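Local coordinates for protein Cif-like 1 (Burkholderia cenocepacia, PDB 7JQY) that probably hydrolyses epoxides, as a Cif-like member of the alpha/beta hydrolase family that assembles into an octamer, at residues Trp168-His173 / Arg229-Asp234; Ile178-Ile183 / Ala223-Tyr228; Leu251-Asp256 / Thr295-Asp300. The protein carries 1 engineered substitution. All blocks are in the same frame, centred on the assembly; numbering follows the deposited sequence.

Contact 1. Residues Trp168-His173 / Arg229-Asp234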
# COMPACT_ATOMS: atom_id res chain seq x y z
N TRP B 168 10.78 25.99 10.00
CA TRP B 168 9.42 25.71 9.55
C TRP B 168 8.85 24.47 10.22
O TRP B 168 7.63 24.39 10.45
CB TRP B 168 9.41 25.52 8.02
CG TRP B 168 10.04 24.22 7.57
CD1 TRP B 168 11.33 24.04 7.15
CD2 TRP B 168 9.42 22.93 7.49
NE1 TRP B 168 11.55 22.72 6.83
CE2 TRP B 168 10.39 22.02 7.03
CE3 TRP B 168 8.13 22.45 7.78
CZ2 TRP B 168 10.12 20.66 6.84
CZ3 TRP B 168 7.86 21.10 7.60
CH2 TRP B 168 8.85 20.23 7.13
N HIS B 169 9.70 23.50 10.54
CA HIS B 169 9.27 22.20 11.03
C HIS B 169 8.88 22.21 12.50
O HIS B 169 8.31 21.22 12.97
CB HIS B 169 10.38 21.17 10.77
CG HIS B 169 11.66 21.48 11.47
ND1 HIS B 169 12.46 22.56 11.13
CD2 HIS B 169 12.30 20.85 12.48
CE1 HIS B 169 13.52 22.59 11.91
NE2 HIS B 169 13.45 21.56 12.75
N PHE B 170 9.17 23.29 13.22
CA PHE B 170 8.74 23.38 14.62
C PHE B 170 7.24 23.21 14.73
O PHE B 170 6.74 22.49 15.61
CB PHE B 170 9.16 24.73 15.21
CG PHE B 170 10.61 24.80 15.63
CD1 PHE B 170 11.56 23.95 15.06
CD2 PHE B 170 11.03 25.72 16.58
CE1 PHE B 170 12.89 24.02 15.45
CE2 PHE B 170 12.35 25.79 16.96
CZ PHE B 170 13.28 24.94 16.40
N GLY B 171 6.48 23.88 13.86
CA GLY B 171 5.03 23.75 13.90
C GLY B 171 4.57 22.32 13.67
O GLY B 171 3.81 21.76 14.47
N LEU B 172 5.00 21.71 12.56
CA LEU B 172 4.56 20.36 12.23
C LEU B 172 4.93 19.38 13.33
O LEU B 172 4.10 18.57 13.77
CB LEU B 172 5.16 19.91 10.90
CG LEU B 172 4.96 18.42 10.60
CD1 LEU B 172 3.49 18.10 10.42
CD2 LEU B 172 5.76 17.97 9.38
N HIS B 173 6.18 19.42 13.79
CA HIS B 173 6.61 18.47 14.81
C HIS B 173 5.82 18.65 16.10
O HIS B 173 5.69 17.69 16.87
CB HIS B 173 8.10 18.63 15.07
CG HIS B 173 8.96 18.15 13.95
ND1 HIS B 173 10.32 17.99 14.06
CD2 HIS B 173 8.64 17.79 12.68
CE1 HIS B 173 10.81 17.56 12.91
NE2 HIS B 173 9.81 17.43 12.06
N ARG B 229 7.66 19.08 21.19
CA ARG B 229 6.44 19.43 21.90
C ARG B 229 6.74 19.95 23.30
O ARG B 229 5.88 20.61 23.90
CB ARG B 229 5.50 18.23 21.95
CG ARG B 229 4.89 17.93 20.60
CD ARG B 229 4.61 16.44 20.43
NE ARG B 229 4.44 16.13 19.01
CZ ARG B 229 4.19 14.92 18.53
NH1 ARG B 229 4.09 13.87 19.36
NH2 ARG B 229 4.06 14.74 17.22
N ALA B 230 7.94 19.70 23.80
CA ALA B 230 8.39 20.22 25.09
C ALA B 230 9.06 21.59 24.99
O ALA B 230 9.51 22.11 26.02
CB ALA B 230 9.37 19.24 25.73
N PHE B 231 9.20 22.17 23.79
CA PHE B 231 9.88 23.47 23.66
C PHE B 231 9.31 24.56 24.57
O PHE B 231 10.11 25.26 25.22
CB PHE B 231 9.88 23.94 22.20
CG PHE B 231 10.96 23.33 21.36
CD1 PHE B 231 11.97 22.56 21.93
CD2 PHE B 231 10.95 23.49 19.98
CE1 PHE B 231 12.96 21.98 21.14
CE2 PHE B 231 11.94 22.93 19.19
CZ PHE B 231 12.94 22.17 19.76
N PRO B 232 7.99 24.76 24.69
CA PRO B 232 7.52 25.82 25.60
C PRO B 232 8.01 25.65 27.03
O PRO B 232 8.47 26.62 27.65
CB PRO B 232 5.99 25.72 25.52
CG PRO B 232 5.68 24.83 24.39
CD PRO B 232 6.93 24.30 23.78
N GLN B 233 7.98 24.42 27.55
CA GLN B 233 8.49 24.15 28.88
C GLN B 233 9.99 24.42 28.96
O GLN B 233 10.49 24.92 29.98
CB GLN B 233 8.18 22.70 29.26
CG GLN B 233 8.77 22.23 30.56
CD GLN B 233 8.37 20.79 30.89
OE1 GLN B 233 7.66 20.12 30.13
NE2 GLN B 233 8.84 20.30 32.03
N ASP B 234 10.72 24.09 27.89
CA ASP B 234 12.15 24.37 27.84
C ASP B 234 12.43 25.87 27.85
O ASP B 234 13.43 26.32 28.42
CB ASP B 234 12.76 23.72 26.59
CG ASP B 234 12.71 22.18 26.63
OD1 ASP B 234 13.04 21.59 27.68
OD2 ASP B 234 12.32 21.57 25.61

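Contact 2. Residues Ile178-Ile183 / Ala223-Tyr228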
# COMPACT_ATOMS: atom_id res chain seq x y z
N ILE B 178 -0.60 14.07 14.32
CA ILE B 178 -0.63 14.46 12.91
C ILE B 178 0.74 14.23 12.29
O ILE B 178 0.85 13.68 11.18
CB ILE B 178 -1.07 15.93 12.76
CG1 ILE B 178 -2.56 16.10 13.07
CG2 ILE B 178 -0.75 16.41 11.35
CD1 ILE B 178 -3.48 15.35 12.13
N ALA B 179 1.79 14.66 12.99
CA ALA B 179 3.16 14.50 12.49
C ALA B 179 3.52 13.03 12.30
O ALA B 179 4.09 12.65 11.27
CB ALA B 179 4.14 15.16 13.45
N GLU B 180 3.17 12.18 13.29
CA GLU B 180 3.46 10.75 13.17
C GLU B 180 2.68 10.13 12.03
O GLU B 180 3.22 9.34 11.25
CB GLU B 180 3.13 10.05 14.50
CG GLU B 180 4.07 10.42 15.63
CD GLU B 180 3.60 11.63 16.44
OE1 GLU B 180 2.96 12.53 15.85
OE2 GLU B 180 3.88 11.68 17.66
N MET B 181 1.41 10.50 11.88
CA MET B 181 0.60 9.92 10.83
C MET B 181 1.10 10.33 9.44
O MET B 181 1.03 9.54 8.49
CB MET B 181 -0.86 10.33 11.03
CG MET B 181 -1.70 10.35 9.79
SD MET B 181 -3.18 11.27 10.16
CE MET B 181 -2.88 12.80 9.22
N LEU B 182 1.57 11.57 9.30
CA LEU B 182 2.04 12.02 7.99
C LEU B 182 3.38 11.39 7.64
O LEU B 182 3.61 11.01 6.49
CB LEU B 182 2.16 13.55 7.96
CG LEU B 182 0.88 14.37 8.03
CD1 LEU B 182 1.23 15.84 7.92
CD2 LEU B 182 -0.08 13.95 6.93
N ILE B 183 4.29 11.30 8.61
CA ILE B 183 5.67 10.92 8.30
C ILE B 183 5.95 9.42 8.45
O ILE B 183 6.91 8.91 7.86
CB ILE B 183 6.63 11.79 9.15
CG1 ILE B 183 6.40 13.27 8.83
CG2 ILE B 183 8.08 11.43 8.88
CD1 ILE B 183 7.00 14.23 9.83
N ALA B 223 8.75 9.79 19.96
CA ALA B 223 9.69 10.26 20.96
C ALA B 223 10.48 11.45 20.45
O ALA B 223 10.76 12.39 21.21
CB ALA B 223 10.64 9.14 21.37
N GLY B 224 10.88 11.42 19.18
CA GLY B 224 11.60 12.56 18.62
C GLY B 224 10.76 13.82 18.60
O GLY B 224 11.23 14.89 18.97
N PHE B 225 9.47 13.70 18.24
CA PHE B 225 8.61 14.87 18.15
C PHE B 225 8.26 15.44 19.52
O PHE B 225 7.97 16.63 19.63
CB PHE B 225 7.34 14.54 17.37
CG PHE B 225 7.58 14.24 15.92
CD1 PHE B 225 8.62 14.86 15.24
CD2 PHE B 225 6.78 13.33 15.24
CE1 PHE B 225 8.84 14.59 13.90
CE2 PHE B 225 7.00 13.05 13.91
CZ PHE B 225 8.04 13.68 13.23
N GLU B 226 8.26 14.59 20.55
CA GLU B 226 8.01 15.07 21.91
C GLU B 226 9.12 15.97 22.43
O GLU B 226 8.89 16.76 23.35
CB GLU B 226 7.83 13.88 22.86
CG GLU B 226 6.58 13.04 22.60
CD GLU B 226 5.29 13.77 22.91
OE1 GLU B 226 5.29 14.64 23.82
OE2 GLU B 226 4.26 13.49 22.25
N LEU B 227 10.33 15.87 21.87
CA LEU B 227 11.35 16.85 22.19
C LEU B 227 10.91 18.25 21.77
O LEU B 227 11.09 19.21 22.52
CB LEU B 227 12.66 16.50 21.48
CG LEU B 227 13.22 15.10 21.67
CD1 LEU B 227 14.28 14.75 20.62
CD2 LEU B 227 13.79 15.04 23.05
N TYR B 228 10.28 18.35 20.60
CA TYR B 228 9.77 19.62 20.08
C TYR B 228 8.49 20.04 20.78
O TYR B 228 8.23 21.24 20.92
CB TYR B 228 9.54 19.50 18.57
CG TYR B 228 10.82 19.31 17.77
CD1 TYR B 228 11.39 20.38 17.09
CD2 TYR B 228 11.44 18.07 17.69
CE1 TYR B 228 12.56 20.22 16.36
CE2 TYR B 228 12.61 17.90 16.96
CZ TYR B 228 13.16 18.99 16.30
OH TYR B 228 14.32 18.84 15.58

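Contact 3. Residues Leu251-Asp256 / Thr295-Asp300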
# COMPACT_ATOMS: atom_id res chain seq x y z
N LEU B 251 33.08 26.51 24.46
CA LEU B 251 33.46 26.65 23.06
C LEU B 251 32.20 26.59 22.21
O LEU B 251 31.35 25.72 22.44
CB LEU B 251 34.44 25.54 22.64
CG LEU B 251 34.77 25.39 21.15
CD1 LEU B 251 35.63 26.54 20.66
CD2 LEU B 251 35.46 24.05 20.88
N ALA B 252 32.07 27.53 21.26
CA ALA B 252 30.92 27.61 20.37
C ALA B 252 31.39 27.47 18.92
O ALA B 252 32.30 28.18 18.49
CB ALA B 252 30.17 28.94 20.55
N LEU B 253 30.76 26.55 18.18
CA LEU B 253 31.16 26.26 16.80
C LEU B 253 29.93 26.11 15.90
O LEU B 253 28.91 25.58 16.33
CB LEU B 253 31.99 24.98 16.70
CG LEU B 253 33.27 24.89 17.53
CD1 LEU B 253 33.80 23.45 17.52
CD2 LEU B 253 34.31 25.85 17.02
N ALA B 254 30.06 26.56 14.65
CA ALA B 254 29.01 26.40 13.65
C ALA B 254 29.58 26.64 12.27
O ALA B 254 30.67 27.20 12.12
CB ALA B 254 27.82 27.33 13.92
N GLY B 255 28.87 26.16 11.25
CA GLY B 255 29.32 26.33 9.88
C GLY B 255 28.96 27.70 9.33
O GLY B 255 27.94 28.29 9.67
N ASP B 256 29.81 28.21 8.43
CA ASP B 256 29.57 29.53 7.88
C ASP B 256 28.35 29.56 6.97
O ASP B 256 27.80 30.64 6.72
CB ASP B 256 30.79 30.05 7.11
CG ASP B 256 31.16 29.18 5.92
OD1 ASP B 256 30.60 28.07 5.79
OD2 ASP B 256 31.99 29.62 5.10
N THR B 295 37.25 18.11 15.11
CA THR B 295 38.19 17.36 15.93
C THR B 295 39.32 18.27 16.35
O THR B 295 39.78 18.21 17.50
CB THR B 295 38.70 16.13 15.18
OG1 THR B 295 37.66 15.14 15.18
CG2 THR B 295 39.92 15.52 15.85
N ARG B 296 39.77 19.13 15.44
CA ARG B 296 40.86 20.05 15.74
C ARG B 296 40.46 21.07 16.81
O ARG B 296 41.25 21.40 17.69
CB ARG B 296 41.32 20.77 14.47
CG ARG B 296 42.46 21.75 14.70
CD ARG B 296 43.66 21.07 15.33
NE ARG B 296 44.74 22.01 15.62
CZ ARG B 296 45.88 21.68 16.21
NH1 ARG B 296 46.10 20.42 16.57
NH2 ARG B 296 46.81 22.60 16.43
N GLN B 297 39.22 21.55 16.72
CA GLN B 297 38.70 22.52 17.66
C GLN B 297 38.49 21.89 19.04
O GLN B 297 38.85 22.49 20.05
CB GLN B 297 37.40 23.08 17.10
CG GLN B 297 37.66 24.08 15.98
CD GLN B 297 38.26 25.35 16.53
OE1 GLN B 297 38.11 25.64 17.72
NE2 GLN B 297 38.91 26.13 15.68
N LEU B 298 38.02 20.64 19.09
CA LEU B 298 37.77 20.03 20.40
C LEU B 298 39.06 19.71 21.14
O LEU B 298 39.19 20.01 22.33
CB LEU B 298 36.93 18.76 20.23
CG LEU B 298 35.46 18.92 19.85
CD1 LEU B 298 34.83 17.55 19.60
CD2 LEU B 298 34.69 19.66 20.93
N LEU B 299 40.05 19.15 20.44
CA LEU B 299 41.30 18.79 21.10
C LEU B 299 42.03 20.03 21.62
O LEU B 299 42.56 20.01 22.74
CB LEU B 299 42.18 17.96 20.17
CG LEU B 299 41.63 16.53 20.00
CD1 LEU B 299 42.40 15.71 18.98
CD2 LEU B 299 41.60 15.83 21.35
N ASP B 300 42.05 21.12 20.84
CA ASP B 300 42.66 22.36 21.30
C ASP B 300 41.95 22.91 22.52
O ASP B 300 42.59 23.36 23.48
CB ASP B 300 42.59 23.41 20.20
CG ASP B 300 43.78 23.40 19.30
OD1 ASP B 300 44.85 22.95 19.77
OD2 ASP B 300 43.65 23.81 18.13

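Contact 1. Residues Trp168-His173 / Arg229-Asp234
H173, the last residue of the short helix 169-173, and R229, just before helix 231-241 sets off, bring their CA atoms to 7.2 Å of each other, the nearest pair of CA atoms across the two segments. Two contacts hold it, one polar and one aromatic. In the polar one, R229 sends its NE-H to the carbonyl oxygen of H173, with NE to O at 2.9 Å. The donor lies in the carbonyl plane, while the oxygen sits 23° out of the guanidinium plane and the N-H...O angle is 144°. NH2 of R229 adds a weak second bond to the same H173 O at 3.4 Å. A bend at chi2 lets the long chain reach this helix end, where carbonyls commonly need partners from outside the helix. Arginine suits the place because its NH1 remains available for E180 and E226, with which it forms salt bridges; the nearby carboxylates probably favour its positive charge.

The aromatic contact is an edge-to-face pair. F231 turns its edge toward one face of F170, and its CE2 sits above the rim of that ring, 3.6 Å from F170 CE2. The ring centroids are 5.0 Å apart and the planes meet at 55°, a tilted rather than upright T. F231 points its CB at the other segment, whereas F170 depends on the far end of its ring to close the distance; flat, rigid phenylalanines bridge such a space without any polar group to satisfy. F231 also touches I124 and M127, so the pair links the helical cap to helix 124-135 of the hydrolase core. The H173 ring, hydrogen-bonded through NE2 to Y190 of helix 187-198, meets the rings of W57 and Y228.

Contact 2. Residues Ile178-Ile183 / Ala223-Tyr228
F225 bridges helices 220-229 and 178-183 almost by itself, meeting A179, E180 and I183 with its ring. Its CB is directed toward the other helix, and from there CG, anti to the carbonyl carbon (chi1 -67°), carries the ring forward. CD2 is the first atom to arrive: it lies 3.7 Å from the methyl of A179 and 3.8 Å from CD of E180. CE2 goes deeper, to 3.6 Å from A179 CB. On the other side of the ring, CE1 is turned to CD2 of H173 in helix 169-173. At the tip, CZ meets CD1 of I183 at 3.6 Å. A179 and I183 lie one helical turn apart and both direct their CB toward the ring, the small alanine admitting it close to the backbone and the branched isoleucine reaching its end.

The two segments cross at 139° with their axes 10.6 Å apart, a gap the F225 ring spans; no hydrogen bond crosses between them. Both helices belong to the helical cap that alpha/beta hydrolases of this type insert over the catalytic domain. E180 comes to the ring from its edge. A bend at chi2 folds its chain so that CG lies in the ring plane, and the carboxylate stands 83° to the ring, nearly upright. CG and the carboxylate carbon thus border the CD2 edge of the ring. Beyond it, R229 lies between the carboxylates of E180 and E226, whose OE2 atoms are 4.9 Å apart, and probably offsets their repulsion. Beyond this contact, L182 and I183 pack against I183 and L182 of a second subunit, where K186 also bonds to L182 O.

Contact 3. Residues Leu251-Asp256 / Thr295-Asp300
L251 begins the contact with Q297 and L298, one face of strand 250-255 lying under helix 291-303. Its CG stands opposite the backbone N (chi1 170°), which spreads the two methyls beneath the helix: CD2 reaches 3.8 Å from the backbone O of Q297, and CD1 comes to 4.0 Å from Q297 OE1. CD2 also meets CD2 of L298 at 4.5 Å, a looser touch. The L251 and Q297 side chains cross at about a right angle.

A252, the next residue, turns to the other face of the sheet and packs on E263 and A267 of helix 262-268; its methyl is small enough for a helix to lie close. This is the alpha/beta hydrolase fold in section, a largely parallel sheet covered by helices on both faces. Strand 250-255 runs between strands 140-146 and 274-279, and under the final helix segments 251-255 and 295-300 run nearly antiparallel, at 177°, their axes 10.2 Å apart.

L253 returns to the first face. Its CD1 lies 3.6 Å from CB of Q297, and its CD2 runs beside the rest of that chain, 3.9 Å from CG and as far from OE1. Q297 makes this possible by bending at chi2 (-70°), which lays its methylenes and amide oxygen over the leucine methyls. A long chain with an apolar stem suits this partly exposed position at the border of the core, where the stem and OE1 pack on the leucines. A254 again faces helix 262-268, touching E263. Farther along, D256 turns its carboxylate to the backbone, OD1 accepting from T282 N and OD2 from N281 N.

Following the chain from the N terminus, the segment 168-173 opens contact 1, and 178-183 opens contact 2 shortly after. Contact 2 closes first, at 223-228, so its loop is nested inside the one that contact 1 closes at 229-234; the intervening chain is largely helical and without a strand. The two touch directly, the backbone O of L172 lying against the methyl of A179, and both reach the second subunit. Contact 3 follows in series, opened by 251-256 and closed at 295-300 on the C-terminal helix, across the chain's centre from the others, its centre about 27 Å from that of contact 1. The first two thus fasten the cap, the third the sheet of the core.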